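Local coordinates for serine proteinase inhibitor 1 (Myxoma virus, PDB 6BJ5), which inhibits serine proteases as a poxviral serpin and is important for the virulence of myxoma virus, at the interface of chains A and B. Residues are numbered along the deposited sequence; one frame, centred on the assembly and turned at random. Chains: chain A, Serine proteinase inhibitor 1; chain B, Serine proteinase inhibitor 1.

Contact 1: the interface of chains A and B. Residues chain A 23, 215, 217, 220, 223-224; chain B 15-17, 33.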
loop_
_atom_site.group_PDB
_atom_site.type_symbol
_atom_site.label_atom_id
_atom_site.label_comp_id
_atom_site.label_asym_id
_atom_site.label_seq_id
_atom_site.Cartn_x
_atom_site.Cartn_y
_atom_site.Cartn_z
ATOM N N PHE A 23 0.305 -0.241 -8.831
ATOM C CA PHE A 23 -0.117 1.140 -8.610
ATOM C C PHE A 23 -0.492 1.824 -9.909
ATOM O O PHE A 23 -1.461 2.586 -9.939
ATOM C CB PHE A 23 0.950 1.958 -7.877
ATOM C CG PHE A 23 0.474 3.362 -7.529
ATOM C CD1 PHE A 23 -0.368 3.577 -6.439
ATOM C CD2 PHE A 23 0.843 4.449 -8.298
ATOM C CE1 PHE A 23 -0.827 4.834 -6.143
ATOM C CE2 PHE A 23 0.395 5.701 -7.999
ATOM C CZ PHE A 23 -0.445 5.899 -6.923
ATOM N N VAL A 215 8.392 12.939 -4.510
ATOM C CA VAL A 215 8.650 13.049 -5.937
ATOM C C VAL A 215 7.792 14.188 -6.469
ATOM O O VAL A 215 6.558 14.076 -6.469
ATOM C CB VAL A 215 8.312 11.726 -6.651
ATOM C CG1 VAL A 215 8.610 11.790 -8.164
ATOM C CG2 VAL A 215 9.058 10.556 -5.994
ATOM N N PRO A 217 7.022 16.243 -9.805
ATOM C CA PRO A 217 7.334 16.256 -11.238
ATOM C C PRO A 217 6.610 17.333 -12.017
ATOM O O PRO A 217 5.662 17.948 -11.523
ATOM C CB PRO A 217 6.851 14.876 -11.690
ATOM C CG PRO A 217 5.552 14.732 -10.913
ATOM C CD PRO A 217 5.794 15.465 -9.554
ATOM N N LEU A 220 3.021 14.115 -13.572
ATOM C CA LEU A 220 2.936 12.991 -12.650
ATOM C C LEU A 220 2.667 11.688 -13.395
ATOM O O LEU A 220 3.374 10.691 -13.190
ATOM C CB LEU A 220 1.849 13.260 -11.618
ATOM C CG LEU A 220 1.601 12.196 -10.564
ATOM C CD1 LEU A 220 2.870 11.992 -9.769
ATOM C CD2 LEU A 220 0.474 12.691 -9.679
ATOM N N ILE A 223 5.622 9.913 -14.515
ATOM C CA ILE A 223 6.331 9.231 -13.429
ATOM C C ILE A 223 5.647 7.916 -13.077
ATOM O O ILE A 223 6.304 6.911 -12.787
ATOM C CB ILE A 223 6.431 10.133 -12.193
ATOM C CG1 ILE A 223 7.253 11.368 -12.513
ATOM C CG2 ILE A 223 7.060 9.362 -11.048
ATOM C CD1 ILE A 223 8.628 11.024 -12.938
ATOM N N VAL A 224 4.318 7.916 -13.050
ATOM C CA VAL A 224 3.588 6.705 -12.692
ATOM C C VAL A 224 3.905 5.590 -13.684
ATOM O O VAL A 224 4.222 4.457 -13.299
ATOM C CB VAL A 224 2.084 7.000 -12.605
ATOM C CG1 VAL A 224 1.285 5.715 -12.602
ATOM C CG2 VAL A 224 1.790 7.812 -11.357
ATOM N N PRO B 15 0.536 18.346 -8.377
ATOM C CA PRO B 15 0.440 16.897 -8.142
ATOM C C PRO B 15 1.798 16.241 -7.978
ATOM O O PRO B 15 2.744 16.513 -8.725
ATOM C CB PRO B 15 -0.288 16.382 -9.389
ATOM C CG PRO B 15 -1.144 17.497 -9.792
ATOM C CD PRO B 15 -0.355 18.768 -9.473
ATOM N N PHE B 16 1.902 15.387 -6.966
ATOM C CA PHE B 16 3.172 14.770 -6.628
ATOM C C PHE B 16 2.944 13.333 -6.181
ATOM O O PHE B 16 1.811 12.853 -6.096
ATOM C CB PHE B 16 3.909 15.581 -5.564
ATOM C CG PHE B 16 3.204 15.639 -4.239
ATOM C CD1 PHE B 16 3.438 14.676 -3.272
ATOM C CD2 PHE B 16 2.334 16.682 -3.946
ATOM C CE1 PHE B 16 2.817 14.749 -2.038
ATOM C CE2 PHE B 16 1.702 16.750 -2.719
ATOM C CZ PHE B 16 1.945 15.780 -1.757
ATOM N N MET B 17 4.048 12.629 -5.960
ATOM C CA MET B 17 4.033 11.229 -5.567
ATOM C C MET B 17 4.848 11.054 -4.294
ATOM O O MET B 17 5.883 11.706 -4.116
ATOM C CB MET B 17 4.597 10.333 -6.694
ATOM C CG MET B 17 4.742 8.876 -6.291
ATOM S SD MET B 17 5.370 7.801 -7.589
ATOM C CE MET B 17 3.913 7.562 -8.582
ATOM N N THR B 33 -0.385 9.049 -4.759
ATOM C CA THR B 33 -0.322 10.279 -5.535
ATOM C C THR B 33 -1.350 11.248 -4.989
ATOM O O THR B 33 -2.451 10.847 -4.589
ATOM C CB THR B 33 -0.597 10.073 -7.011
ATOM O OG1 THR B 33 -1.798 9.316 -7.159
ATOM C CG2 THR B 33 0.563 9.348 -7.642
#
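B:Met17 packs its side chain against A:Val215, A:Leu220, A:Ile223, A:Val224 and A:Phe23, in serpin sheet B. Its strand, 16-22, pairs antiparallel with A strand 210-217. The backbone of B:Met17 bonds to A:Val215 both ways: A:Val215 N to B:Met17 O is 2.8 Å, and B:Met17 N to A:Val215 O is 2.9 Å. CG of B:Met17 stands anti to the backbone N (chi1 174°), and the chain stays straight to SD. Its CB touches both CD1 of A:Leu220 (3.9 Å), from helix 220-226, and CB of A:Val215. The A:Leu220 and B:Met17 side chains cross at about a right angle. SD meets CG2 of A:Ile223 at 4.2 Å. The chain then bends at chi3 (-78°), which turns CE to CG2 of A:Val224, 3.5 Å away. CE also lies 4.0 Å from the ring atom CE2 of A:Phe23. The A:Phe23 ring also meets B:Thr33 of strand 27-34, with CZ 3.7 Å from CG2. The other methyl of A:Leu220, CD2, spans B:Thr33 CB and B:Pro15 CB, 3.8 Å from B:Pro15 CB.

Contact 2: the interface of chains A and B. Residues chain A 188, 201, 242-246; chain B 8-10.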
loop_
_atom_site.group_PDB
_atom_site.type_symbol
_atom_site.label_atom_id
_atom_site.label_comp_id
_atom_site.label_asym_id
_atom_site.label_seq_id
_atom_site.Cartn_x
_atom_site.Cartn_y
_atom_site.Cartn_z
ATOM N N THR A 188 18.586 14.816 -2.048
ATOM C CA THR A 188 17.736 15.358 -3.106
ATOM C C THR A 188 18.488 15.249 -4.421
ATOM O O THR A 188 19.702 15.036 -4.438
ATOM C CB THR A 188 17.399 16.845 -2.884
ATOM O OG1 THR A 188 17.278 17.135 -1.494
ATOM C CG2 THR A 188 16.103 17.230 -3.593
ATOM N N THR A 201 13.151 13.606 -2.986
ATOM C CA THR A 201 13.685 14.095 -1.727
ATOM C C THR A 201 13.330 13.104 -0.630
ATOM O O THR A 201 12.183 12.666 -0.540
ATOM C CB THR A 201 13.104 15.487 -1.415
ATOM O OG1 THR A 201 13.400 16.387 -2.497
ATOM C CG2 THR A 201 13.654 16.033 -0.100
ATOM N N ASP A 242 22.175 17.964 0.788
ATOM C CA ASP A 242 21.972 19.368 0.415
ATOM C C ASP A 242 21.074 20.007 1.476
ATOM O O ASP A 242 20.270 19.324 2.112
ATOM C CB ASP A 242 21.330 19.449 -0.983
ATOM C CG ASP A 242 21.126 20.868 -1.481
ATOM O OD1 ASP A 242 21.378 21.096 -2.678
ATOM O OD2 ASP A 242 20.689 21.750 -0.715
ATOM N N VAL A 243 21.216 21.320 1.665
ATOM C CA VAL A 243 20.337 22.084 2.556
ATOM C C VAL A 243 19.061 22.439 1.804
ATOM O O VAL A 243 19.105 23.086 0.752
ATOM C CB VAL A 243 21.046 23.348 3.064
ATOM C CG1 VAL A 243 20.075 24.256 3.804
ATOM C CG2 VAL A 243 22.207 22.970 3.948
ATOM N N CYS A 244 17.913 22.060 2.343
ATOM C CA CYS A 244 16.688 22.260 1.592
ATOM C C CYS A 244 15.651 23.033 2.377
ATOM O O CYS A 244 15.628 23.026 3.617
ATOM C CB CYS A 244 16.018 20.939 1.169
ATOM S SG CYS A 244 16.953 19.849 0.138
ATOM N N GLN A 245 14.788 23.686 1.600
ATOM C CA GLN A 245 13.492 24.171 2.039
ATOM C C GLN A 245 12.450 23.215 1.468
ATOM O O GLN A 245 12.358 23.042 0.242
ATOM C CB GLN A 245 13.227 25.610 1.580
ATOM C CG GLN A 245 12.048 26.239 2.348
ATOM C CD GLN A 245 11.551 27.565 1.782
ATOM O OE1 GLN A 245 12.055 28.056 0.777
ATOM N NE2 GLN A 245 10.534 28.137 2.426
ATOM N N VAL A 246 11.680 22.590 2.355
ATOM C CA VAL A 246 10.599 21.684 1.984
ATOM C C VAL A 246 9.282 22.380 2.282
ATOM O O VAL A 246 9.028 22.778 3.426
ATOM C CB VAL A 246 10.715 20.354 2.741
ATOM C CG1 VAL A 246 9.595 19.411 2.380
ATOM C CG2 VAL A 246 12.062 19.739 2.471
ATOM N N THR B 8 18.231 25.411 -2.214
ATOM C CA THR B 8 17.419 24.364 -2.847
ATOM C C THR B 8 15.994 24.299 -2.281
ATOM O O THR B 8 15.791 23.959 -1.110
ATOM C CB THR B 8 18.099 23.009 -2.699
ATOM O OG1 THR B 8 19.404 23.068 -3.287
ATOM C CG2 THR B 8 17.288 21.939 -3.435
ATOM N N ALA B 9 15.001 24.531 -3.137
ATOM C CA ALA B 9 13.611 24.654 -2.719
ATOM C C ALA B 9 12.782 23.557 -3.367
ATOM O O ALA B 9 12.647 23.526 -4.597
ATOM C CB ALA B 9 13.044 26.016 -3.104
ATOM N N ILE B 10 12.178 22.710 -2.529
ATOM C CA ILE B 10 11.243 21.666 -2.938
ATOM C C ILE B 10 9.840 22.132 -2.554
ATOM O O ILE B 10 9.523 22.272 -1.365
ATOM C CB ILE B 10 11.584 20.314 -2.280
ATOM C CG1 ILE B 10 12.961 19.831 -2.715
ATOM C CG2 ILE B 10 10.539 19.253 -2.598
ATOM C CD1 ILE B 10 14.001 20.020 -1.659
#
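B:Ile10 N gives its hydrogen to the backbone carbonyl A:Gln245 O at 2.8 Å. This bond belongs to the serpin sheet C, where B strand 8-11, which follows the reactive-site segment, pairs parallel with A strand 243-249. A:Gln245 also donates from its backbone N to B:Thr8 O at 2.9 Å. One residue of chain A therefore bonds to both B:Thr8 and B:Ile10, and B:Ala9 lies between them. The side chain of B:Thr8 adds a polar contact at the start of the strand. Its hydroxyl OG1 donates to A:Asp242 OD1 at 2.9 Å, from the syn side but 32° out of the carboxylate plane. A:Asp242 is poorly ordered, so this bond is less certain than the backbone pair. The two side chains cross obliquely. B:Ile10 does the apolar work. Its CG1 stands anti to the carbonyl carbon (chi1 -62°), which turns CG1 toward chain A, and chi2 (104°) swings CD1 to A:Cys244. CD1 touches the A:Cys244 sulfur SG at 3.5 Å and lies 3.6 Å from A:Cys244 CB. Tip to tip, it also meets the methyl CG2 of A:Thr188 at 4.0 Å. A:Thr201 approaches in the same tip-on manner, with its hydroxyl OG1 3.5 Å from B:Ile10 CG1. That is a packing contact.

Contact 3: the interface of chains A and B. Residues chain A 213-215, 223, 227, 235; chain B 17-19.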
loop_
_atom_site.group_PDB
_atom_site.type_symbol
_atom_site.label_atom_id
_atom_site.label_comp_id
_atom_site.label_asym_id
_atom_site.label_seq_id
_atom_site.Cartn_x
_atom_site.Cartn_y
_atom_site.Cartn_z
ATOM N N LEU A 213 10.033 9.166 0.394
ATOM C CA LEU A 213 10.532 9.755 -0.828
ATOM C C LEU A 213 9.418 10.627 -1.362
ATOM O O LEU A 213 8.292 10.152 -1.552
ATOM C CB LEU A 213 10.920 8.674 -1.837
ATOM C CG LEU A 213 12.010 7.703 -1.359
ATOM C CD1 LEU A 213 12.259 6.658 -2.408
ATOM C CD2 LEU A 213 13.306 8.444 -1.011
ATOM N N LEU A 214 9.720 11.900 -1.566
ATOM C CA LEU A 214 8.779 12.850 -2.127
ATOM C C LEU A 214 9.263 13.166 -3.541
ATOM O O LEU A 214 10.422 13.555 -3.738
ATOM C CB LEU A 214 8.687 14.081 -1.233
ATOM C CG LEU A 214 7.930 15.326 -1.717
ATOM C CD1 LEU A 214 6.427 15.079 -1.752
ATOM C CD2 LEU A 214 8.244 16.512 -0.842
ATOM N N VAL A 215 8.392 12.939 -4.510
ATOM C CA VAL A 215 8.650 13.049 -5.937
ATOM C C VAL A 215 7.792 14.188 -6.469
ATOM O O VAL A 215 6.558 14.076 -6.469
ATOM C CB VAL A 215 8.312 11.726 -6.651
ATOM C CG1 VAL A 215 8.610 11.790 -8.164
ATOM C CG2 VAL A 215 9.058 10.556 -5.994
ATOM N N ILE A 223 5.622 9.913 -14.515
ATOM C CA ILE A 223 6.331 9.231 -13.429
ATOM C C ILE A 223 5.647 7.916 -13.077
ATOM O O ILE A 223 6.304 6.911 -12.787
ATOM C CB ILE A 223 6.431 10.133 -12.193
ATOM C CG1 ILE A 223 7.253 11.368 -12.513
ATOM C CG2 ILE A 223 7.060 9.362 -11.048
ATOM C CD1 ILE A 223 8.628 11.024 -12.938
ATOM N N LEU A 227 7.463 4.034 -12.929
ATOM C CA LEU A 227 7.929 3.664 -11.591
ATOM C C LEU A 227 8.226 2.172 -11.502
ATOM O O LEU A 227 7.354 1.339 -11.768
ATOM C CB LEU A 227 6.874 4.042 -10.541
ATOM C CG LEU A 227 7.280 4.386 -9.104
ATOM C CD1 LEU A 227 6.582 3.512 -8.116
ATOM C CD2 LEU A 227 8.799 4.405 -8.867
ATOM N N TRP A 235 17.030 6.389 -7.924
ATOM C CA TRP A 235 16.791 7.554 -7.080
ATOM C C TRP A 235 17.664 7.513 -5.841
ATOM O O TRP A 235 18.321 8.499 -5.509
ATOM C CB TRP A 235 15.317 7.637 -6.674
ATOM C CG TRP A 235 14.387 7.980 -7.781
ATOM C CD1 TRP A 235 14.713 8.544 -8.982
ATOM C CD2 TRP A 235 12.972 7.758 -7.806
ATOM N NE1 TRP A 235 13.587 8.700 -9.744
ATOM C CE2 TRP A 235 12.503 8.224 -9.051
ATOM C CE3 TRP A 235 12.055 7.221 -6.894
ATOM C CZ2 TRP A 235 11.144 8.173 -9.413
ATOM C CZ3 TRP A 235 10.693 7.155 -7.261
ATOM C CH2 TRP A 235 10.258 7.629 -8.508
ATOM N N MET B 17 4.048 12.629 -5.960
ATOM C CA MET B 17 4.033 11.229 -5.567
ATOM C C MET B 17 4.848 11.054 -4.294
ATOM O O MET B 17 5.883 11.706 -4.116
ATOM C CB MET B 17 4.597 10.333 -6.694
ATOM C CG MET B 17 4.742 8.876 -6.291
ATOM S SD MET B 17 5.370 7.801 -7.589
ATOM C CE MET B 17 3.913 7.562 -8.582
ATOM N N PHE B 18 4.388 10.176 -3.401
ATOM C CA PHE B 18 5.211 9.813 -2.261
ATOM C C PHE B 18 5.288 8.294 -2.155
ATOM O O PHE B 18 4.380 7.569 -2.570
ATOM C CB PHE B 18 4.705 10.437 -0.950
ATOM C CG PHE B 18 3.376 9.920 -0.527
ATOM C CD1 PHE B 18 3.284 8.792 0.261
ATOM C CD2 PHE B 18 2.220 10.538 -0.949
ATOM C CE1 PHE B 18 2.078 8.295 0.613
ATOM C CE2 PHE B 18 1.016 10.039 -0.591
ATOM C CZ PHE B 18 0.938 8.911 0.187
ATOM N N LEU B 19 6.393 7.834 -1.579
ATOM C CA LEU B 19 6.691 6.423 -1.394
ATOM C C LEU B 19 7.229 6.315 0.018
ATOM O O LEU B 19 8.175 7.025 0.371
ATOM C CB LEU B 19 7.745 5.959 -2.398
ATOM C CG LEU B 19 7.380 6.190 -3.862
ATOM C CD1 LEU B 19 8.529 6.896 -4.524
ATOM C CD2 LEU B 19 7.180 4.888 -4.525
#
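B:Leu19 carries its CG anti to the carbonyl carbon (chi1 -57°), which places both methyls against chain A. A:Trp235 has its CG anti to the carbonyl carbon as well (chi1 -70°), and its indole reaches from helix 229-238 to one of them. The touching atoms are CZ3 of the six-membered indole ring and CD1 of B:Leu19, 3.5 Å apart. The two side chains cross at about a right angle. CD1 also lies 4.0 Å from A:Val215 CG2 and close to A:Leu213 CB. CD1 thus has contacts to the indole and to two aliphatic side chains. The second methyl, CD2, meets A:Leu227 CD1 at 3.9 Å, where the side chains slide past each other in opposite directions. A:Leu227 follows helix 220-226, and its CG comes within 4.2 Å of the B:Met17 sulfur SD. It therefore touches two side chains of the same strand. Two backbone hydrogen bonds join A:Leu213 and B:Leu19 in antiparallel pairing. A:Leu213 N to B:Leu19 O is 2.8 Å, and B:Leu19 N to A:Leu213 O is 3.0 Å. B:Phe18 pairs with A:Leu214 between this couple and the A:Val215-B:Met17 pair. The site lies midway along strands A 210-217 and B 16-22 in the serpin sheet B, where helices 220-226 and 229-238 and the turn between them pack on one side of the sheet.

Contact 4: the interface of chains A and B. Residues chain A 202, 211-213, 236; chain B 19-21, 23, 26.
A:Glu202 meets B:Tyr21 and B:Lys23 through its two carboxylate oxygens, in the part of this serpin where A strand 210-217 adjoins B strand 16-22 in sheet B. The phenol OH of B:Tyr21 donates to A:Glu202 OE1 at 2.8 Å. It approaches from above the carboxylate, 46° out of its plane, while OE1 lies in the plane of the tyrosine ring at its edge. The carboxylate and ring planes are 78° apart. B:Lys23 reaches tip to tip, and its NZ meets the syn lone pair of A:Glu202 OE2 at 3.0 Å, a hydrogen bond and salt bridge. This charge probably steadies the carboxylate as an anion. Two backbone hydrogen bonds pair A:Ala211 with B:Tyr21: A:Ala211 N to B:Tyr21 O and the return bond, B:Tyr21 N to A:Ala211 O, are both 3.1 Å. B:Tyr21 has its CG between the backbone N and the carbonyl carbon (chi1 84°), which brings the CD2/CE2 side of the ring to A:Leu213, the two side chains crossing at a slant. Its CE2 is 3.7 Å from A:Leu213 CG. A:Ile236 of helix 229-238 comes tip-on, its CD1 3.6 Å from CE1 of the ring. Elsewhere, the methyl CE of A:Met212 packs on B:Ile20 CG1 at 3.7 Å.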
loop_
_atom_site.group_PDB
_atom_site.type_symbol
_atom_site.label_atom_id
_atom_site.label_comp_id
_atom_site.label_asym_id
_atom_site.label_seq_id
_atom_site.Cartn_x
_atom_site.Cartn_y
_atom_site.Cartn_z
ATOM N N GLU A 202 14.292 12.792 0.236
ATOM C CA GLU A 202 14.099 11.771 1.256
ATOM C C GLU A 202 13.856 12.424 2.604
ATOM O O GLU A 202 14.752 13.041 3.183
ATOM C CB GLU A 202 15.294 10.814 1.319
ATOM C CG GLU A 202 14.994 9.667 2.255
ATOM C CD GLU A 202 15.971 8.536 2.190
ATOM O OE1 GLU A 202 16.201 8.006 1.080
ATOM O OE2 GLU A 202 16.441 8.119 3.261
ATOM N N ALA A 211 11.409 5.812 5.596
ATOM C CA ALA A 211 11.549 7.186 5.134
ATOM C C ALA A 211 10.548 7.453 4.022
ATOM O O ALA A 211 10.080 6.529 3.351
ATOM C CB ALA A 211 12.976 7.454 4.646
ATOM N N MET A 212 10.277 8.733 3.787
ATOM C CA MET A 212 9.392 9.133 2.705
ATOM C C MET A 212 10.206 9.728 1.572
ATOM O O MET A 212 11.004 10.643 1.779
ATOM C CB MET A 212 8.314 10.113 3.168
ATOM C CG MET A 212 7.423 10.567 2.016
ATOM S SD MET A 212 6.000 11.588 2.459
ATOM C CE MET A 212 4.896 10.333 3.112
ATOM N N LEU A 213 10.033 9.166 0.394
ATOM C CA LEU A 213 10.532 9.755 -0.828
ATOM C C LEU A 213 9.418 10.627 -1.362
ATOM O O LEU A 213 8.292 10.152 -1.552
ATOM C CB LEU A 213 10.920 8.674 -1.837
ATOM C CG LEU A 213 12.010 7.703 -1.359
ATOM C CD1 LEU A 213 12.259 6.658 -2.408
ATOM C CD2 LEU A 213 13.306 8.444 -1.011
ATOM N N ILE A 236 17.692 6.372 -5.141
ATOM C CA ILE A 236 18.415 6.358 -3.873
ATOM C C ILE A 236 19.911 6.541 -4.093
ATOM O O ILE A 236 20.594 7.160 -3.265
ATOM C CB ILE A 236 18.095 5.082 -3.084
ATOM C CG1 ILE A 236 16.634 5.130 -2.623
ATOM C CG2 ILE A 236 19.063 4.940 -1.892
ATOM C CD1 ILE A 236 16.113 3.854 -2.023
ATOM N N LEU B 19 6.393 7.834 -1.579
ATOM C CA LEU B 19 6.691 6.423 -1.394
ATOM C C LEU B 19 7.229 6.315 0.018
ATOM O O LEU B 19 8.175 7.025 0.371
ATOM C CB LEU B 19 7.745 5.959 -2.398
ATOM C CG LEU B 19 7.380 6.190 -3.862
ATOM C CD1 LEU B 19 8.529 6.896 -4.524
ATOM C CD2 LEU B 19 7.180 4.888 -4.525
ATOM N N ILE B 20 6.608 5.489 0.841
ATOM C CA ILE B 20 7.133 5.189 2.162
ATOM C C ILE B 20 7.777 3.818 2.068
ATOM O O ILE B 20 7.096 2.833 1.762
ATOM C CB ILE B 20 6.038 5.226 3.232
ATOM C CG1 ILE B 20 5.506 6.652 3.385
ATOM C CG2 ILE B 20 6.577 4.689 4.544
ATOM C CD1 ILE B 20 4.353 6.768 4.346
ATOM N N TYR B 21 9.088 3.757 2.305
ATOM C CA TYR B 21 9.869 2.552 2.064
ATOM C C TYR B 21 10.732 2.226 3.280
ATOM O O TYR B 21 11.019 3.088 4.119
ATOM C CB TYR B 21 10.729 2.691 0.790
ATOM C CG TYR B 21 12.061 3.386 0.957
ATOM C CD1 TYR B 21 13.241 2.654 0.985
ATOM C CD2 TYR B 21 12.148 4.768 1.031
ATOM C CE1 TYR B 21 14.475 3.274 1.119
ATOM C CE2 TYR B 21 13.374 5.404 1.171
ATOM C CZ TYR B 21 14.542 4.649 1.216
ATOM O OH TYR B 21 15.776 5.257 1.359
ATOM N N LYS B 23 14.251 1.242 4.680
ATOM C CA LYS B 23 15.602 1.468 4.158
ATOM C C LYS B 23 16.462 0.206 4.151
ATOM O O LYS B 23 17.014 -0.125 3.083
ATOM C CB LYS B 23 16.283 2.618 4.922
ATOM C CG LYS B 23 15.797 4.031 4.571
ATOM C CD LYS B 23 16.383 5.100 5.508
ATOM C CE LYS B 23 17.890 5.303 5.319
ATOM N NZ LYS B 23 18.286 5.809 3.970
ATOM N N THR B 26 15.013 -2.005 1.260
ATOM C CA THR B 26 14.463 -1.270 0.109
ATOM C C THR B 26 13.102 -1.826 -0.331
ATOM O O THR B 26 12.884 -2.205 -1.487
ATOM C CB THR B 26 15.465 -1.264 -1.046
ATOM O OG1 THR B 26 16.760 -0.939 -0.528
ATOM C CG2 THR B 26 15.095 -0.188 -2.066
#

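Contacts 1, 3 and 4 lie along the pairing of A strand 210-217 with B strand 16-22. Between C-alpha centres, contact 1 lies about 6 Å from contact 3 and shares A:Val215, A:Ile223 and B:Met17. Contact 3 lies about 8 Å from contact 4 and shares A:Leu213 and B:Leu19. Contact 2 stands apart, about 15 to 18 Å from the others by the same measure, where B strand 8-11 joins A strand 243-249. The two chains are consecutive pieces of one serpin, so these contacts are internal to its fold. They would hold the C-terminal piece once the chain is cut near the reactive bond (B:Arg4-B:Asn5, by similarity).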